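Local atomic coordinates of Protein/nucleic acid deglycase 2 (Escherichia coli, PDB entry 1OI4), a protein that repairs proteins and nucleotides glycated by methylglyoxal or glyoxal, hydrolysing the early Maillard adducts and releasing lactate or glycolate. Residues Cys125-Ile137 with Leu142-Asn154. Sequence-based numbering, arbitrary orientation.
Sequences CHGPQLLISADVI and LTAVKPIIIDVKN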
ATOM      1  N   CYS A 125     -10.016   1.891   3.879  1.00 12.35           N
ATOM      2  CA  CYS A 125      -9.130   2.244   2.769  1.00 12.43           C
ATOM      3  C   CYS A 125      -8.030   1.190   2.569  1.00 10.62           C
ATOM      4  O   CYS A 125      -8.317   0.061   2.172  1.00 10.37           O
ATOM      5  CB  CYS A 125      -8.518   3.624   3.036  1.00 15.01           C
ATOM      6  SG  CYS A 125      -8.142   4.591   1.551  1.00 20.85           S
ATOM      7  N   HIS A 126      -6.778   1.555   2.829  1.00  9.10           N
ATOM      8  CA  HIS A 126      -5.679   0.600   2.697  1.00  8.85           C
ATOM      9  C   HIS A 126      -5.550  -0.251   3.966  1.00  9.08           C
ATOM     10  O   HIS A 126      -4.832  -1.249   3.981  1.00  9.47           O
ATOM     11  CB  HIS A 126      -4.346   1.320   2.450  1.00  7.59           C
ATOM     12  CG  HIS A 126      -4.183   1.842   1.055  1.00  9.31           C
ATOM     13  ND1 HIS A 126      -4.834   2.968   0.598  1.00  7.95           N
ATOM     14  CD2 HIS A 126      -3.442   1.390   0.016  1.00 10.58           C
ATOM     15  CE1 HIS A 126      -4.501   3.187  -0.663  1.00 10.37           C
ATOM     16  NE2 HIS A 126      -3.657   2.243  -1.041  1.00  9.14           N
ATOM     17  N   GLY A 127      -6.242   0.157   5.029  1.00  8.36           N
ATOM     18  CA  GLY A 127      -6.182  -0.575   6.287  1.00  8.65           C
ATOM     19  C   GLY A 127      -6.229  -2.090   6.162  1.00  9.71           C
ATOM     20  O   GLY A 127      -5.485  -2.794   6.850  1.00  8.00           O
ATOM     21  N   PRO A 128      -7.105  -2.626   5.299  1.00 11.17           N
ATOM     22  CA  PRO A 128      -7.211  -4.076   5.120  1.00  8.27           C
ATOM     23  C   PRO A 128      -5.903  -4.774   4.738  1.00  9.78           C
ATOM     24  O   PRO A 128      -5.780  -5.986   4.897  1.00 12.34           O
ATOM     25  CB  PRO A 128      -8.279  -4.203   4.040  1.00  7.87           C
ATOM     26  CG  PRO A 128      -9.216  -3.065   4.398  1.00 11.09           C
ATOM     27  CD  PRO A 128      -8.225  -1.933   4.636  1.00 10.15           C
ATOM     28  N   GLN A 129      -4.931  -4.024   4.233  1.00  8.76           N
ATOM     29  CA  GLN A 129      -3.656  -4.629   3.850  1.00  8.38           C
ATOM     30  C   GLN A 129      -3.044  -5.417   5.009  1.00  9.99           C
ATOM     31  O   GLN A 129      -2.407  -6.450   4.794  1.00  9.68           O
ATOM     32  CB  GLN A 129      -2.677  -3.558   3.356  1.00  5.65           C
ATOM     33  CG  GLN A 129      -3.094  -2.916   2.020  1.00  7.93           C
ATOM     34  CD  GLN A 129      -2.063  -1.933   1.485  1.00  9.50           C
ATOM     35  OE1 GLN A 129      -1.707  -0.970   2.159  1.00 10.87           O
ATOM     36  NE2 GLN A 129      -1.583  -2.173   0.266  1.00  6.95           N
ATOM     37  N   LEU A 130      -3.239  -4.936   6.236  1.00  8.20           N
ATOM     38  CA  LEU A 130      -2.697  -5.630   7.396  1.00  9.31           C
ATOM     39  C   LEU A 130      -3.459  -6.934   7.632  1.00 11.57           C
ATOM     40  O   LEU A 130      -2.881  -7.925   8.079  1.00 12.73           O
ATOM     41  CB  LEU A 130      -2.735  -4.718   8.631  1.00  8.10           C
ATOM     42  CG  LEU A 130      -1.510  -3.787   8.699  1.00  7.78           C
ATOM     43  CD1 LEU A 130      -1.709  -2.655   9.691  1.00  8.84           C
ATOM     44  CD2 LEU A 130      -0.296  -4.615   9.083  1.00  8.42           C
ATOM     45  N   LEU A 131      -4.749  -6.933   7.305  1.00 11.34           N
ATOM     46  CA  LEU A 131      -5.583  -8.121   7.447  1.00 10.98           C
ATOM     47  C   LEU A 131      -5.123  -9.151   6.416  1.00 10.48           C
ATOM     48  O   LEU A 131      -5.119 -10.350   6.681  1.00  9.68           O
ATOM     49  CB  LEU A 131      -7.056  -7.770   7.219  1.00 10.07           C
ATOM     50  CG  LEU A 131      -7.697  -6.829   8.244  1.00  9.90           C
ATOM     51  CD1 LEU A 131      -9.121  -6.501   7.824  1.00  8.61           C
ATOM     52  CD2 LEU A 131      -7.688  -7.484   9.615  1.00  6.66           C
ATOM     53  N   ILE A 132      -4.739  -8.673   5.236  1.00 11.21           N
ATOM     54  CA  ILE A 132      -4.236  -9.563   4.193  1.00 10.64           C
ATOM     55  C   ILE A 132      -2.948 -10.209   4.697  1.00 10.89           C
ATOM     56  O   ILE A 132      -2.799 -11.428   4.662  1.00 11.78           O
ATOM     57  CB  ILE A 132      -3.914  -8.798   2.888  1.00 10.34           C
ATOM     58  CG1 ILE A 132      -5.208  -8.408   2.172  1.00 12.05           C
ATOM     59  CG2 ILE A 132      -3.037  -9.655   1.977  1.00  7.73           C
ATOM     60  CD1 ILE A 132      -4.981  -7.594   0.905  1.00 10.07           C
ATOM     61  N   SER A 133      -2.026  -9.380   5.180  1.00 10.86           N
ATOM     62  CA  SER A 133      -0.745  -9.867   5.675  1.00 10.26           C
ATOM     63  C   SER A 133      -0.898 -10.866   6.824  1.00 12.96           C
ATOM     64  O   SER A 133      -0.112 -11.815   6.944  1.00 11.14           O
ATOM     65  CB  SER A 133       0.127  -8.690   6.117  1.00 11.23           C
ATOM     66  OG  SER A 133       0.433  -7.848   5.018  1.00  9.87           O
ATOM     67  N   ALA A 134      -1.897 -10.650   7.674  1.00 11.25           N
ATOM     68  CA  ALA A 134      -2.138 -11.555   8.791  1.00 10.40           C
ATOM     69  C   ALA A 134      -2.791 -12.826   8.242  1.00 12.36           C
ATOM     70  O   ALA A 134      -2.850 -13.851   8.921  1.00 11.18           O
ATOM     71  CB  ALA A 134      -3.049 -10.888   9.820  1.00  9.05           C
ATOM     72  N   ASP A 135      -3.275 -12.729   7.003  1.00 13.43           N
ATOM     73  CA  ASP A 135      -3.935 -13.820   6.294  1.00 14.21           C
ATOM     74  C   ASP A 135      -5.111 -14.387   7.086  1.00 14.45           C
ATOM     75  O   ASP A 135      -5.185 -15.588   7.343  1.00 13.77           O
ATOM     76  CB  ASP A 135      -2.921 -14.920   5.966  1.00 16.04           C
ATOM     77  CG  ASP A 135      -3.474 -15.956   5.002  1.00 18.61           C
ATOM     78  OD1 ASP A 135      -4.204 -15.573   4.066  1.00 17.94           O
ATOM     79  OD2 ASP A 135      -3.169 -17.151   5.172  1.00 21.64           O
ATOM     80  N   VAL A 136      -6.035 -13.507   7.454  1.00 14.59           N
ATOM     81  CA  VAL A 136      -7.209 -13.892   8.224  1.00 13.65           C
ATOM     82  C   VAL A 136      -8.521 -13.462   7.586  1.00 13.57           C
ATOM     83  O   VAL A 136      -9.505 -13.266   8.292  1.00 15.41           O
ATOM     84  CB  VAL A 136      -7.177 -13.277   9.632  1.00 13.16           C
ATOM     85  CG1 VAL A 136      -6.036 -13.875  10.436  1.00 14.08           C
ATOM     86  CG2 VAL A 136      -7.032 -11.759   9.526  1.00 13.77           C
ATOM     87  N   ILE A 137      -8.557 -13.324   6.266  1.00 12.52           N
ATOM     88  CA  ILE A 137      -9.796 -12.895   5.630  1.00 13.59           C
ATOM     89  C   ILE A 137     -10.348 -13.849   4.580  1.00 14.79           C
ATOM     90  O   ILE A 137     -11.375 -13.567   3.959  1.00 15.47           O
ATOM     91  CB  ILE A 137      -9.642 -11.487   4.997  1.00 14.59           C
ATOM     92  CG1 ILE A 137      -8.589 -11.513   3.885  1.00 15.10           C
ATOM     93  CG2 ILE A 137      -9.264 -10.476   6.073  1.00 16.09           C
ATOM     94  CD1 ILE A 137      -8.424 -10.182   3.166  1.00 16.40           C
ATOM     95  N   LEU A 142     -15.790  -8.289   3.107  1.00 16.97           N
ATOM     96  CA  LEU A 142     -15.257  -6.965   3.371  1.00 17.02           C
ATOM     97  C   LEU A 142     -15.098  -6.151   2.101  1.00 15.39           C
ATOM     98  O   LEU A 142     -15.315  -6.645   0.991  1.00 13.68           O
ATOM     99  CB  LEU A 142     -13.915  -7.061   4.106  1.00 21.04           C
ATOM    100  CG  LEU A 142     -12.854  -8.035   3.600  1.00 21.52           C
ATOM    101  CD1 LEU A 142     -12.536  -7.739   2.149  1.00 21.44           C
ATOM    102  CD2 LEU A 142     -11.610  -7.914   4.462  1.00 21.66           C
ATOM    103  N   THR A 143     -14.734  -4.891   2.277  1.00 12.23           N
ATOM    104  CA  THR A 143     -14.517  -4.003   1.155  1.00 11.40           C
ATOM    105  C   THR A 143     -13.175  -3.326   1.389  1.00 10.84           C
ATOM    106  O   THR A 143     -12.522  -3.581   2.404  1.00 11.10           O
ATOM    107  CB  THR A 143     -15.636  -2.946   1.050  1.00  9.94           C
ATOM    108  OG1 THR A 143     -15.554  -2.299  -0.224  1.00 10.75           O
ATOM    109  CG2 THR A 143     -15.503  -1.905   2.156  1.00 10.56           C
ATOM    110  N   ALA A 144     -12.769  -2.474   0.455  1.00 11.83           N
ATOM    111  CA  ALA A 144     -11.497  -1.763   0.556  1.00 11.55           C
ATOM    112  C   ALA A 144     -11.354  -0.790  -0.606  1.00 10.80           C
ATOM    113  O   ALA A 144     -12.187  -0.768  -1.504  1.00 11.06           O
ATOM    114  CB  ALA A 144     -10.329  -2.760   0.549  1.00 11.74           C
ATOM    115  N   VAL A 145     -10.279  -0.003  -0.583  1.00 10.33           N
ATOM    116  CA  VAL A 145     -10.008   0.992  -1.612  1.00  9.47           C
ATOM    117  C   VAL A 145      -9.624   0.323  -2.938  1.00  9.09           C
ATOM    118  O   VAL A 145      -8.956  -0.710  -2.958  1.00  6.73           O
ATOM    119  CB  VAL A 145      -8.889   1.955  -1.137  1.00 11.33           C
ATOM    120  CG1 VAL A 145      -7.551   1.239  -1.131  1.00 12.49           C
ATOM    121  CG2 VAL A 145      -8.862   3.209  -2.002  1.00 11.61           C
ATOM    122  N   LYS A 146     -10.048   0.930  -4.040  1.00  9.78           N
ATOM    123  CA  LYS A 146      -9.817   0.398  -5.379  1.00 10.84           C
ATOM    124  C   LYS A 146      -8.500  -0.307  -5.706  1.00  9.70           C
ATOM    125  O   LYS A 146      -8.508  -1.460  -6.130  1.00 11.02           O
ATOM    126  CB  LYS A 146     -10.065   1.489  -6.429  1.00 12.01           C
ATOM    127  CG  LYS A 146     -11.509   1.550  -6.921  1.00 17.10           C
ATOM    128  CD  LYS A 146     -11.602   2.201  -8.296  1.00 19.62           C
ATOM    129  CE  LYS A 146     -12.379   3.507  -8.259  1.00 24.80           C
ATOM    130  NZ  LYS A 146     -11.742   4.530  -7.384  1.00 28.00           N
ATOM    131  N   PRO A 147      -7.354   0.369  -5.526  1.00 10.30           N
ATOM    132  CA  PRO A 147      -6.080  -0.286  -5.843  1.00 10.82           C
ATOM    133  C   PRO A 147      -5.797  -1.649  -5.212  1.00  9.11           C
ATOM    134  O   PRO A 147      -5.046  -2.437  -5.779  1.00  9.52           O
ATOM    135  CB  PRO A 147      -5.037   0.762  -5.445  1.00 10.75           C
ATOM    136  CG  PRO A 147      -5.747   1.568  -4.382  1.00 12.46           C
ATOM    137  CD  PRO A 147      -7.123   1.715  -4.974  1.00  8.87           C
ATOM    138  N   ILE A 148      -6.385  -1.945  -4.057  1.00  9.99           N
ATOM    139  CA  ILE A 148      -6.107  -3.233  -3.425  1.00  9.88           C
ATOM    140  C   ILE A 148      -7.227  -4.263  -3.519  1.00  9.65           C
ATOM    141  O   ILE A 148      -7.120  -5.352  -2.960  1.00 11.60           O
ATOM    142  CB  ILE A 148      -5.699  -3.056  -1.933  1.00 10.01           C
ATOM    143  CG1 ILE A 148      -6.900  -2.619  -1.094  1.00 10.04           C
ATOM    144  CG2 ILE A 148      -4.594  -2.010  -1.820  1.00  7.22           C
ATOM    145  CD1 ILE A 148      -6.582  -2.516   0.394  1.00 11.29           C
ATOM    146  N   ILE A 149      -8.293  -3.929  -4.237  1.00 11.76           N
ATOM    147  CA  ILE A 149      -9.410  -4.854  -4.397  1.00  9.97           C
ATOM    148  C   ILE A 149      -8.903  -6.213  -4.875  1.00 11.44           C
ATOM    149  O   ILE A 149      -9.312  -7.256  -4.363  1.00 11.20           O
ATOM    150  CB  ILE A 149     -10.450  -4.300  -5.414  1.00 11.87           C
ATOM    151  CG1 ILE A 149     -11.173  -3.086  -4.811  1.00 12.04           C
ATOM    152  CG2 ILE A 149     -11.452  -5.376  -5.787  1.00 11.35           C
ATOM    153  CD1 ILE A 149     -12.164  -2.427  -5.756  1.00 12.45           C
ATOM    154  N   ILE A 150      -8.001  -6.194  -5.853  1.00 10.94           N
ATOM    155  CA  ILE A 150      -7.439  -7.424  -6.397  1.00 11.37           C
ATOM    156  C   ILE A 150      -6.670  -8.223  -5.329  1.00 10.56           C
ATOM    157  O   ILE A 150      -6.721  -9.455  -5.315  1.00  8.92           O
ATOM    158  CB  ILE A 150      -6.502  -7.113  -7.607  1.00 12.69           C
ATOM    159  CG1 ILE A 150      -5.917  -8.406  -8.178  1.00 13.15           C
ATOM    160  CG2 ILE A 150      -5.362  -6.192  -7.169  1.00 10.22           C
ATOM    161  CD1 ILE A 150      -6.929  -9.334  -8.779  1.00 15.19           C
ATOM    162  N   ASP A 151      -5.966  -7.531  -4.436  1.00 11.10           N
ATOM    163  CA  ASP A 151      -5.206  -8.214  -3.383  1.00 11.85           C
ATOM    164  C   ASP A 151      -6.132  -8.854  -2.352  1.00 10.94           C
ATOM    165  O   ASP A 151      -5.856  -9.937  -1.842  1.00  9.96           O
ATOM    166  CB  ASP A 151      -4.261  -7.247  -2.666  1.00 12.06           C
ATOM    167  CG  ASP A 151      -3.222  -6.646  -3.591  1.00 15.58           C
ATOM    168  OD1 ASP A 151      -2.714  -7.370  -4.476  1.00 15.70           O
ATOM    169  OD2 ASP A 151      -2.899  -5.450  -3.421  1.00 14.84           O
ATOM    170  N   VAL A 152      -7.223  -8.164  -2.038  1.00 12.65           N
ATOM    171  CA  VAL A 152      -8.203  -8.665  -1.082  1.00 14.69           C
ATOM    172  C   VAL A 152      -8.836  -9.943  -1.630  1.00 13.69           C
ATOM    173  O   VAL A 152      -9.023 -10.916  -0.900  1.00 12.99           O
ATOM    174  CB  VAL A 152      -9.288  -7.590  -0.812  1.00 16.82           C
ATOM    175  CG1 VAL A 152     -10.506  -8.208  -0.156  1.00 19.01           C
ATOM    176  CG2 VAL A 152      -8.706  -6.499   0.079  1.00 18.00           C
ATOM    177  N   LYS A 153      -9.143  -9.942  -2.926  1.00 14.46           N
ATOM    178  CA  LYS A 153      -9.736 -11.113  -3.573  1.00 13.33           C
ATOM    179  C   LYS A 153      -8.723 -12.256  -3.649  1.00 13.71           C
ATOM    180  O   LYS A 153      -9.067 -13.420  -3.433  1.00 15.39           O
ATOM    181  CB  LYS A 153     -10.221 -10.757  -4.982  1.00 12.16           C
ATOM    182  CG  LYS A 153     -11.383  -9.780  -5.001  1.00 13.83           C
ATOM    183  CD  LYS A 153     -11.874  -9.526  -6.412  1.00 12.53           C
ATOM    184  CE  LYS A 153     -13.103  -8.627  -6.399  1.00 15.45           C
ATOM    185  NZ  LYS A 153     -13.538  -8.275  -7.775  1.00 14.61           N
ATOM    186  N   ASN A 154      -7.475 -11.921  -3.958  1.00 12.91           N
ATOM    187  CA  ASN A 154      -6.424 -12.926  -4.039  1.00 14.19           C
ATOM    188  C   ASN A 154      -6.204 -13.558  -2.667  1.00 13.62           C
ATOM    189  O   ASN A 154      -5.689 -14.667  -2.561  1.00 14.71           O
ATOM    190  CB  ASN A 154      -5.118 -12.296  -4.545  1.00 13.88           C
ATOM    191  CG  ASN A 154      -5.078 -12.162  -6.069  1.00 16.31           C
ATOM    192  OD1 ASN A 154      -4.196 -11.504  -6.625  1.00 16.03           O
ATOM    193  ND2 ASN A 154      -6.032 -12.795  -6.745  1.00 12.91           N
TER
HETATM  194  O   HOH W   1      -2.415  -4.543  -0.795  1.00 10.08           O
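V145 holds CG1 between its backbone N and carbonyl carbon (chi1 72°), and H126 turns CG away from its own carbonyl carbon, which sets the methyl over one face of the imidazole. The resulting CH-pi contact places V145 CG1 3.8 Å from the centroid of the H126 ring. The other branch of V145, CG2, lies 3.9 Å from SG of C125. V145 N also gives a weak hydrogen bond to C125 O (3.4 Å). C125, probably the catalytic nucleophile, sits with strained backbone angles (phi 63°, psi -113°) between strand 121-124 and helix 128-134, the nucleophile elbow of the DJ-1/PfpI fold. I148 sends CD1 to 3.6 Å from C125 O, while its CG2 meets the NE2 end of Q129. That amide donates to a water which in turn donates to D151 OD2, an oxygen also salt-bridged to R102 of the second subunit. H126 NE2 is hydrogen-bonded to D99 OD2 of the second subunit, and an alanine in place of H126 would probably deprive that carboxylate of this partner and leave V145 CG1 without a ring to cover. Farther along, I132 CD1 packs 3.7 Å from D151 CB, and I137 CG2 meets L142 CD2 at 3.8 Å.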